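Local coordinates for protein probable aminotransferase (Pseudomonas aeruginosa, PDB 5YKR) that is a probable class-III aminotransferase of the pyridoxal-phosphate-dependent superfamily, assembled as two copies of one chain, at residues R102-G107 with N332-A337; S169-Q174 with N192-A197; E226-N231 with T380-R385. One frame throughout, in Å; residues are numbered along the deposited sequence.

Interaction 1: R102-G107 with N332-A337; sequences RQARRG and NALQLA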
loop_
_atom_site.group_PDB
_atom_site.type_symbol
_atom_site.label_atom_id
_atom_site.label_comp_id
_atom_site.label_asym_id
_atom_site.label_seq_id
_atom_site.Cartn_x
_atom_site.Cartn_y
_atom_site.Cartn_z
ATOM N N ARG A 102 11.525 -14.047 13.049
ATOM C CA ARG A 102 11.080 -15.452 13.113
ATOM C C ARG A 102 10.165 -15.791 11.936
ATOM O O ARG A 102 10.315 -16.849 11.269
ATOM C CB ARG A 102 10.354 -15.739 14.420
ATOM C CG ARG A 102 9.707 -17.104 14.559
ATOM C CD ARG A 102 9.188 -17.330 15.968
ATOM N NE ARG A 102 8.315 -16.291 16.455
ATOM C CZ ARG A 102 8.574 -15.409 17.452
ATOM N NH1 ARG A 102 9.742 -15.304 18.168
ATOM N NH2 ARG A 102 7.613 -14.586 17.736
ATOM N N GLN A 103 9.203 -14.909 11.662
ATOM C CA GLN A 103 8.264 -15.220 10.598
ATOM C C GLN A 103 8.925 -15.127 9.236
ATOM O O GLN A 103 8.605 -15.910 8.340
ATOM C CB GLN A 103 7.004 -14.383 10.688
ATOM C CG GLN A 103 5.894 -14.819 9.733
ATOM C CD GLN A 103 5.427 -16.251 10.019
ATOM O OE1 GLN A 103 5.278 -16.647 11.168
ATOM N NE2 GLN A 103 5.239 -17.029 8.977
ATOM N N ALA A 104 9.817 -14.191 9.010
ATOM C CA ALA A 104 10.477 -14.090 7.718
ATOM C C ALA A 104 11.163 -15.418 7.366
ATOM O O ALA A 104 11.169 -15.884 6.222
ATOM C CB ALA A 104 11.472 -12.931 7.697
ATOM N N ARG A 105 11.736 -16.049 8.382
ATOM C CA ARG A 105 12.435 -17.324 8.211
ATOM C C ARG A 105 11.522 -18.525 8.058
ATOM O O ARG A 105 12.001 -19.618 7.752
ATOM C CB ARG A 105 13.393 -17.519 9.376
ATOM C CG ARG A 105 14.522 -16.482 9.304
ATOM C CD ARG A 105 15.641 -16.651 10.307
ATOM N NE ARG A 105 16.712 -15.665 10.055
ATOM C CZ ARG A 105 17.117 -14.715 10.878
ATOM N NH1 ARG A 105 16.539 -14.532 12.068
ATOM N NH2 ARG A 105 18.107 -13.926 10.505
ATOM N N ARG A 106 10.212 -18.324 8.172
ATOM C CA ARG A 106 9.252 -19.427 7.932
ATOM C C ARG A 106 8.111 -19.083 7.009
ATOM O O ARG A 106 7.131 -19.791 6.944
ATOM C CB ARG A 106 8.759 -19.981 9.232
ATOM C CG ARG A 106 7.868 -19.136 10.037
ATOM C CD ARG A 106 7.464 -19.931 11.322
ATOM N NE ARG A 106 6.620 -19.118 12.235
ATOM C CZ ARG A 106 6.443 -19.338 13.543
ATOM N NH1 ARG A 106 7.092 -20.305 14.169
ATOM N NH2 ARG A 106 5.648 -18.553 14.274
ATOM N N GLY A 107 8.330 -18.061 6.187
ATOM C CA GLY A 107 7.424 -17.682 5.136
ATOM C C GLY A 107 6.736 -16.372 5.417
ATOM O O GLY A 107 5.908 -16.260 6.347
ATOM N N ASN A 332 -0.612 -10.489 4.885
ATOM C CA ASN A 332 0.371 -11.550 4.793
ATOM C C ASN A 332 0.902 -12.037 6.145
ATOM O O ASN A 332 0.716 -11.399 7.175
ATOM C CB ASN A 332 1.458 -11.242 3.763
ATOM C CG ASN A 332 2.522 -10.305 4.167
ATOM O OD1 ASN A 332 2.758 -10.002 5.333
ATOM N ND2 ASN A 332 3.251 -9.855 3.121
ATOM N N ALA A 333 1.589 -13.176 6.107
ATOM C CA ALA A 333 2.047 -13.791 7.344
ATOM C C ALA A 333 2.977 -12.870 8.152
ATOM O O ALA A 333 2.912 -12.818 9.379
ATOM C CB ALA A 333 2.762 -15.098 7.002
ATOM N N LEU A 334 3.825 -12.144 7.442
ATOM C CA LEU A 334 4.778 -11.259 8.137
ATOM C C LEU A 334 4.049 -10.121 8.839
ATOM O O LEU A 334 4.333 -9.808 10.010
ATOM C CB LEU A 334 5.791 -10.726 7.109
ATOM C CG LEU A 334 7.011 -10.080 7.708
ATOM C CD1 LEU A 334 7.831 -11.129 8.420
ATOM C CD2 LEU A 334 7.849 -9.396 6.677
ATOM N N GLN A 335 3.075 -9.496 8.168
ATOM C CA GLN A 335 2.267 -8.458 8.804
ATOM C C GLN A 335 1.561 -8.976 10.038
ATOM O O GLN A 335 1.556 -8.335 11.088
ATOM C CB GLN A 335 1.179 -7.939 7.863
ATOM C CG GLN A 335 1.656 -7.076 6.682
ATOM C CD GLN A 335 0.418 -6.678 5.847
ATOM O OE1 GLN A 335 -0.450 -7.539 5.580
ATOM N NE2 GLN A 335 0.281 -5.417 5.504
ATOM N N LEU A 336 0.945 -10.159 9.914
ATOM C CA LEU A 336 0.166 -10.687 11.018
ATOM C C LEU A 336 1.054 -11.032 12.240
ATOM O O LEU A 336 0.649 -10.836 13.394
ATOM C CB LEU A 336 -0.657 -11.900 10.568
ATOM C CG LEU A 336 -2.068 -11.574 10.044
ATOM C CD1 LEU A 336 -2.966 -11.057 11.165
ATOM C CD2 LEU A 336 -2.092 -10.579 8.901
ATOM N N ALA A 337 2.257 -11.553 11.986
ATOM C CA ALA A 337 3.185 -11.827 13.084
ATOM C C ALA A 337 3.552 -10.529 13.836
ATOM O O ALA A 337 3.601 -10.490 15.066
ATOM C CB ALA A 337 4.422 -12.499 12.570
#

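Interaction 2: S169-Q174 with N192-A197; sequences SVDESQ and NGVRHA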
loop_
_atom_site.group_PDB
_atom_site.type_symbol
_atom_site.label_atom_id
_atom_site.label_comp_id
_atom_site.label_asym_id
_atom_site.label_seq_id
_atom_site.Cartn_x
_atom_site.Cartn_y
_atom_site.Cartn_z
ATOM N N SER A 169 -3.583 9.086 0.499
ATOM C CA SER A 169 -3.730 9.381 -0.938
ATOM C C SER A 169 -5.070 8.876 -1.429
ATOM O O SER A 169 -5.165 8.062 -2.366
ATOM C CB SER A 169 -2.524 8.890 -1.726
ATOM O OG SER A 169 -2.277 7.502 -1.555
ATOM N N VAL A 170 -6.113 9.410 -0.801
ATOM C CA VAL A 170 -7.528 9.094 -1.093
ATOM C C VAL A 170 -7.992 10.287 -1.940
ATOM O O VAL A 170 -8.224 11.390 -1.402
ATOM C CB VAL A 170 -8.383 8.957 0.179
ATOM C CG1 VAL A 170 -9.835 8.711 -0.172
ATOM C CG2 VAL A 170 -7.844 7.855 1.085
ATOM N N ASP A 171 -8.068 10.129 -3.261
ATOM C CA ASP A 171 -8.247 11.310 -4.140
ATOM C C ASP A 171 -9.522 12.060 -3.839
ATOM O O ASP A 171 -9.515 13.295 -3.870
ATOM C CB ASP A 171 -8.254 10.845 -5.598
ATOM C CG ASP A 171 -6.893 10.338 -6.111
ATOM O OD1 ASP A 171 -5.851 10.472 -5.448
ATOM O OD2 ASP A 171 -6.860 9.835 -7.271
ATOM N N GLU A 172 -10.603 11.362 -3.485
ATOM C CA GLU A 172 -11.889 12.020 -3.190
ATOM C C GLU A 172 -11.815 12.967 -1.996
ATOM O O GLU A 172 -12.668 13.847 -1.863
ATOM C CB GLU A 172 -13.021 11.030 -2.881
ATOM C CG GLU A 172 -13.276 9.962 -3.849
ATOM C CD GLU A 172 -12.584 8.709 -3.386
ATOM O OE1 GLU A 172 -11.333 8.763 -3.404
ATOM O OE2 GLU A 172 -13.265 7.719 -3.010
ATOM N N SER A 173 -10.821 12.773 -1.121
ATOM C CA SER A 173 -10.684 13.633 0.042
ATOM C C SER A 173 -9.878 14.895 -0.190
ATOM O O SER A 173 -9.803 15.748 0.700
ATOM C CB SER A 173 -9.993 12.864 1.209
ATOM O OG SER A 173 -8.599 12.619 0.960
ATOM N N GLN A 174 -9.252 15.009 -1.368
ATOM C CA GLN A 174 -8.238 16.048 -1.645
ATOM C C GLN A 174 -8.934 17.333 -2.138
ATOM O O GLN A 174 -8.742 17.781 -3.263
ATOM C CB GLN A 174 -7.210 15.580 -2.648
ATOM C CG GLN A 174 -6.515 14.262 -2.307
ATOM C CD GLN A 174 -5.441 14.331 -1.260
ATOM O OE1 GLN A 174 -5.300 15.361 -0.550
ATOM N NE2 GLN A 174 -4.634 13.254 -1.150
ATOM N N ASN A 192 -6.559 15.138 -10.695
ATOM C CA ASN A 192 -6.201 13.792 -11.124
ATOM C C ASN A 192 -7.328 13.122 -11.920
ATOM O O ASN A 192 -7.590 11.926 -11.786
ATOM C CB ASN A 192 -5.767 12.927 -9.920
ATOM C CG ASN A 192 -5.078 11.655 -10.350
ATOM O OD1 ASN A 192 -4.400 11.651 -11.388
ATOM N ND2 ASN A 192 -5.211 10.590 -9.562
ATOM N N GLY A 193 -7.997 13.906 -12.769
ATOM C CA GLY A 193 -9.115 13.387 -13.548
ATOM C C GLY A 193 -10.440 13.223 -12.781
ATOM O O GLY A 193 -11.444 12.814 -13.402
ATOM N N VAL A 194 -10.472 13.563 -11.485
ATOM C CA VAL A 194 -11.682 13.461 -10.637
ATOM C C VAL A 194 -12.402 14.817 -10.773
ATOM O O VAL A 194 -11.749 15.852 -10.722
ATOM C CB VAL A 194 -11.310 13.256 -9.134
ATOM C CG1 VAL A 194 -12.562 13.217 -8.245
ATOM C CG2 VAL A 194 -10.436 12.013 -8.913
ATOM N N ARG A 195 -13.734 14.815 -10.954
ATOM C CA ARG A 195 -14.557 15.994 -10.728
ATOM C C ARG A 195 -15.159 15.818 -9.326
ATOM O O ARG A 195 -16.108 15.055 -9.146
ATOM C CB ARG A 195 -15.667 16.123 -11.788
ATOM C CG ARG A 195 -15.337 17.115 -12.908
ATOM C CD ARG A 195 -16.590 17.616 -13.675
ATOM N NE ARG A 195 -17.717 18.100 -12.834
ATOM C CZ ARG A 195 -18.949 17.572 -12.780
ATOM N NH1 ARG A 195 -19.302 16.526 -13.540
ATOM N NH2 ARG A 195 -19.854 18.113 -11.966
ATOM N N HIS A 196 -14.622 16.544 -8.343
ATOM C CA HIS A 196 -14.975 16.233 -6.960
ATOM C C HIS A 196 -16.440 16.548 -6.629
ATOM O O HIS A 196 -16.991 15.961 -5.700
ATOM C CB HIS A 196 -14.095 16.962 -5.967
ATOM C CG HIS A 196 -12.690 16.481 -5.944
ATOM N ND1 HIS A 196 -12.220 15.468 -5.107
ATOM C CD2 HIS A 196 -11.610 16.935 -6.622
ATOM C CE1 HIS A 196 -10.931 15.301 -5.347
ATOM N NE2 HIS A 196 -10.540 16.177 -6.248
ATOM N N ALA A 197 -17.098 17.416 -7.390
ATOM C CA ALA A 197 -18.524 17.601 -7.163
ATOM C C ALA A 197 -19.336 16.298 -7.321
ATOM O O ALA A 197 -20.435 16.181 -6.763
ATOM C CB ALA A 197 -19.061 18.668 -8.112
HETATM O O HOH W 1 -7.386 17.182 -5.768
#

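Interaction 3: E226-N231 with T380-R385; sequences EPFMTN and TRIGAR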
loop_
_atom_site.group_PDB
_atom_site.type_symbol
_atom_site.label_atom_id
_atom_site.label_comp_id
_atom_site.label_asym_id
_atom_site.label_seq_id
_atom_site.Cartn_x
_atom_site.Cartn_y
_atom_site.Cartn_z
ATOM N N GLU A 226 -11.244 11.699 11.096
ATOM C CA GLU A 226 -10.589 11.462 12.383
ATOM C C GLU A 226 -11.578 11.865 13.477
ATOM O O GLU A 226 -12.398 12.772 13.290
ATOM C CB GLU A 226 -9.325 12.276 12.529
ATOM C CG GLU A 226 -8.208 11.913 11.562
ATOM C CD GLU A 226 -6.969 12.696 11.934
ATOM O OE1 GLU A 226 -6.846 13.891 11.482
ATOM O OE2 GLU A 226 -6.132 12.177 12.708
ATOM N N PRO A 227 -11.487 11.246 14.658
ATOM C CA PRO A 227 -12.350 11.700 15.764
ATOM C C PRO A 227 -11.902 13.000 16.424
ATOM O O PRO A 227 -12.650 13.614 17.191
ATOM C CB PRO A 227 -12.301 10.506 16.726
ATOM C CG PRO A 227 -10.943 9.910 16.513
ATOM C CD PRO A 227 -10.618 10.110 15.059
ATOM N N PHE A 228 -10.665 13.383 16.117
ATOM C CA PHE A 228 -10.001 14.577 16.649
ATOM C C PHE A 228 -9.002 14.885 15.543
ATOM O O PHE A 228 -8.219 13.995 15.189
ATOM C CB PHE A 228 -9.388 14.158 17.997
ATOM C CG PHE A 228 -8.769 15.253 18.810
ATOM C CD1 PHE A 228 -7.659 15.951 18.395
ATOM C CD2 PHE A 228 -9.255 15.475 20.093
ATOM C CE1 PHE A 228 -7.105 16.930 19.202
ATOM C CE2 PHE A 228 -8.731 16.450 20.906
ATOM C CZ PHE A 228 -7.646 17.162 20.455
ATOM N N MET A 229 -9.118 16.047 14.880
ATOM C CA MET A 229 -8.283 16.246 13.694
ATOM C C MET A 229 -6.831 16.453 14.120
ATOM O O MET A 229 -6.562 17.149 15.111
ATOM C CB MET A 229 -8.772 17.414 12.832
ATOM C CG MET A 229 -10.224 17.308 12.474
ATOM S SD MET A 229 -10.828 18.644 11.383
ATOM C CE MET A 229 -9.958 18.301 9.845
ATOM N N THR A 230 -5.901 15.884 13.378
ATOM C CA THR A 230 -4.477 15.943 13.714
ATOM C C THR A 230 -3.584 16.360 12.587
ATOM O O THR A 230 -2.374 16.443 12.762
ATOM C CB THR A 230 -3.957 14.586 14.232
ATOM O OG1 THR A 230 -3.991 13.628 13.174
ATOM C CG2 THR A 230 -4.780 14.107 15.435
ATOM N N ASN A 231 -4.161 16.676 11.431
ATOM C CA ASN A 231 -3.370 16.941 10.238
ATOM C C ASN A 231 -3.487 18.373 9.719
ATOM O O ASN A 231 -3.230 18.633 8.545
ATOM C CB ASN A 231 -3.688 15.879 9.192
ATOM C CG ASN A 231 -3.187 14.492 9.570
ATOM O OD1 ASN A 231 -3.974 13.467 9.662
ATOM N ND2 ASN A 231 -1.907 14.415 9.706
ATOM N N THR A 380 -1.898 21.696 22.478
ATOM C CA THR A 380 -2.921 20.677 22.718
ATOM C C THR A 380 -2.282 19.294 22.833
ATOM O O THR A 380 -1.293 19.027 22.184
ATOM C CB THR A 380 -3.943 20.682 21.565
ATOM O OG1 THR A 380 -4.539 21.989 21.498
ATOM C CG2 THR A 380 -5.041 19.662 21.746
ATOM N N ARG A 381 -2.865 18.417 23.658
ATOM C CA ARG A 381 -2.387 17.030 23.805
ATOM C C ARG A 381 -3.564 16.066 23.655
ATOM O O ARG A 381 -4.670 16.292 24.177
ATOM C CB ARG A 381 -1.704 16.833 25.164
ATOM C CG ARG A 381 -1.248 15.388 25.401
ATOM C CD ARG A 381 -0.401 15.242 26.635
ATOM N NE ARG A 381 -1.200 15.380 27.848
ATOM C CZ ARG A 381 -1.832 14.391 28.458
ATOM N NH1 ARG A 381 -1.796 13.134 27.969
ATOM N NH2 ARG A 381 -2.497 14.647 29.587
ATOM N N ILE A 382 -3.325 14.987 22.909
ATOM C CA ILE A 382 -4.213 13.833 22.866
ATOM C C ILE A 382 -3.370 12.619 23.225
ATOM O O ILE A 382 -2.619 12.079 22.403
ATOM C CB ILE A 382 -4.959 13.648 21.526
ATOM C CG1 ILE A 382 -4.104 13.879 20.324
ATOM C CG2 ILE A 382 -6.143 14.553 21.532
ATOM C CD1 ILE A 382 -4.752 13.275 19.091
ATOM N N GLY A 383 -3.447 12.243 24.506
ATOM C CA GLY A 383 -2.670 11.115 24.973
ATOM C C GLY A 383 -1.172 11.329 24.838
ATOM O O GLY A 383 -0.618 12.216 25.474
ATOM N N ALA A 384 -0.533 10.517 24.003
ATOM C CA ALA A 384 0.899 10.550 23.768
ATOM C C ALA A 384 1.369 11.609 22.784
ATOM O O ALA A 384 2.590 11.752 22.571
ATOM C CB ALA A 384 1.366 9.195 23.291
ATOM N N ARG A 385 0.433 12.341 22.142
ATOM C CA ARG A 385 0.764 13.209 21.024
ATOM C C ARG A 385 0.463 14.666 21.399
ATOM O O ARG A 385 -0.635 14.949 21.873
ATOM C CB ARG A 385 -0.086 12.766 19.802
ATOM C CG ARG A 385 0.247 13.406 18.482
ATOM C CD ARG A 385 -0.749 12.967 17.422
ATOM N NE ARG A 385 -0.289 13.455 16.126
ATOM C CZ ARG A 385 0.565 12.786 15.308
ATOM N NH1 ARG A 385 1.008 11.574 15.610
ATOM N NH2 ARG A 385 1.026 13.389 14.240
HETATM O O HOH W 2 -0.546 15.830 14.616
#

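Interaction 1: R102-G107 with N332-A337
Gln103 lies between Ala333 and Ala337, one turn apart on the helix that starts at Ala333, and its side chain does most of the touching. Its CG stands anti to the backbone N (chi1 -171°), which puts CG 3.6 Å from Ala333 O, while CB rests 3.7 Å from Ala337 CB. The chain then bends at chi2 (62°), which turns CD back toward its own segment; there both ends of the amide are bonded. NE2 donates to Gly107 O at 2.8 Å with the acceptor close to the amide plane, and OE1 accepts from Arg106 NE at 3.0 Å in a nearly straight bond. That donor stands above the carbonyl plane of Gln103, although OE1 lies in the guanidinium plane of Arg106. Two bonds thus fix the rotation of a buried amide, and NE2 lies 3.7 Å from Ala333 CB. The same methyl meets Gly107 O at 3.4 Å, so Ala333 sits against the bonded pair.

On the other flank Leu334 has CG anti to its backbone N and leans CD1 on the backbone N of Ala104 (3.7 Å) as well as on that residue's CB. The backbones come nearest at Gln103 and Leu334, with the small Ala104, Ala333 and Ala337 in the interface.

Around the contact, Arg105 forms a salt bridge with Asp98 of the second subunit, and Asn332 ND2 bonds Gly291 O of that subunit. A type I turn runs from Ala104 to Gly107. At the start of helix 333-346, Asn332 OD1 accepts from Gln335 N and Gln335 OE1 from Asn332 N: the reciprocal pair of a capping box, with Asn332 as the N-cap.

Interaction 2: S169-Q174 with N192-A197
This is a mixed polar and apolar contact between two loops beside the second subunit, Asp171 meeting Asn192 and Val194 while His196 lies against the backbone of 171-174. The first loop follows strand 158-162 and contains a short 3-10 turn at 171-173; the second leads into strand 200-203.

Its direct polar link is the hydrogen bond from Asn192 ND2 to Asp171 OD2, 2.9 Å long and somewhat bent at 152°. The oxygen lies in the amide plane of Asn192, but the donor approaches from above the carboxylate plane, the two flat groups being turned 80° against each other. Asn192 has CG anti to its backbone N (chi1 -166°), which carries the amide out toward Asp171, and the two side chains cross obliquely. Asp171 OD1 has a separate partner in Arg148 of the second subunit, and Asn192 OD1 one in Arg151 of that subunit. Both polar ends are therefore shared between the loop contact and the dimer.

Nearer the backbone, Asp171 CB touches Val194 CG2 at 4.1 Å. The other branch, Val194 CG1, sits over the centre of one face of the His196 ring, 3.8 Å above its plane. The ring turns an edge to the 3-10 turn, with ND1 3.7 Å from Glu172 O. ND1 is buried here and has no partner in the model. At NE2 a water makes a weak 3.3 Å bond, and the same water donates to Gln174 O.

Behind the turn, Val170 and Glu172 pack on Leu147 of helix 139-154, and Glu172 also touches Val159 of strand 158-162. Glu172 OE2 is salt-bridged to Arg151 of its own chain, while Gln174 OE1 takes a bond from Arg186, just past strand 183-185.

Interaction 3: E226-N231 with T380-R385
The backbones of Phe228 and Ile382 come to 8.5 Å between CA atoms, the closest approach of an irregular loop to a hairpin whose type II' turn runs from Ile382 to Arg385. The gap is filled by side chains. Phe228 has CG anti to its backbone N (chi1 -174°), and Ile382 CG2 lies over one face of its ring, modelled too close for the distance to be trusted. The ring's CZ points tip to tip at Thr380 CG2, 3.8 Å away and in the ring plane. Ile382 carries CG1 between the backbone N and the carbonyl carbon (chi1 42°), and its CD1 lies 3.7 Å from Thr230 CG2, the two side chains crossing at about a right angle.

The contact links the loop after strand 220-225 of the large mixed sheet, the core of the fold-type I PLP-enzyme architecture, to the hairpin 378-389 of a small antiparallel sheet. The cofactor is close by: Asn231 OD1 has a weak hydrogen bond to O3 of the LLP group at position 286.

Glu226 braces Thr230 from within the loop. Its OE2 uses the syn lone pair to accept from Thr230 OG1 at 2.6 Å, and OE1 takes Thr230 N at 2.9 Å from above the carboxylate plane. Arg385 reaches toward Thr230, NE 4.3 Å from its CB. A water in the guanidinium plane accepts from Arg385 NE at 2.8 Å and donates to Thr230 O at 2.7 Å, bridging loop and hairpin, while NH1 is bonded to Ser85.

In the fold
Interactions 1 and 3 are buried, interaction 2 only partly. Interaction 1 joins the end of one helix to the start of another, interaction 2 two loops, and interaction 3 a loop to a hairpin, so no two hold the same pair of elements. Interactions 1 and 2 both touch the second subunit, although their centres are 35 Å apart; interaction 3 is touched by no other chain, and its centre lies about 9 Å from the centre of the chain. The chemistry follows. Interaction 1 meets across its gap through apolar and van der Waals contacts, interaction 2 through a direct amide-carboxylate bond, and interaction 3 through an aromatic-aliphatic cluster with a water bridge beside it.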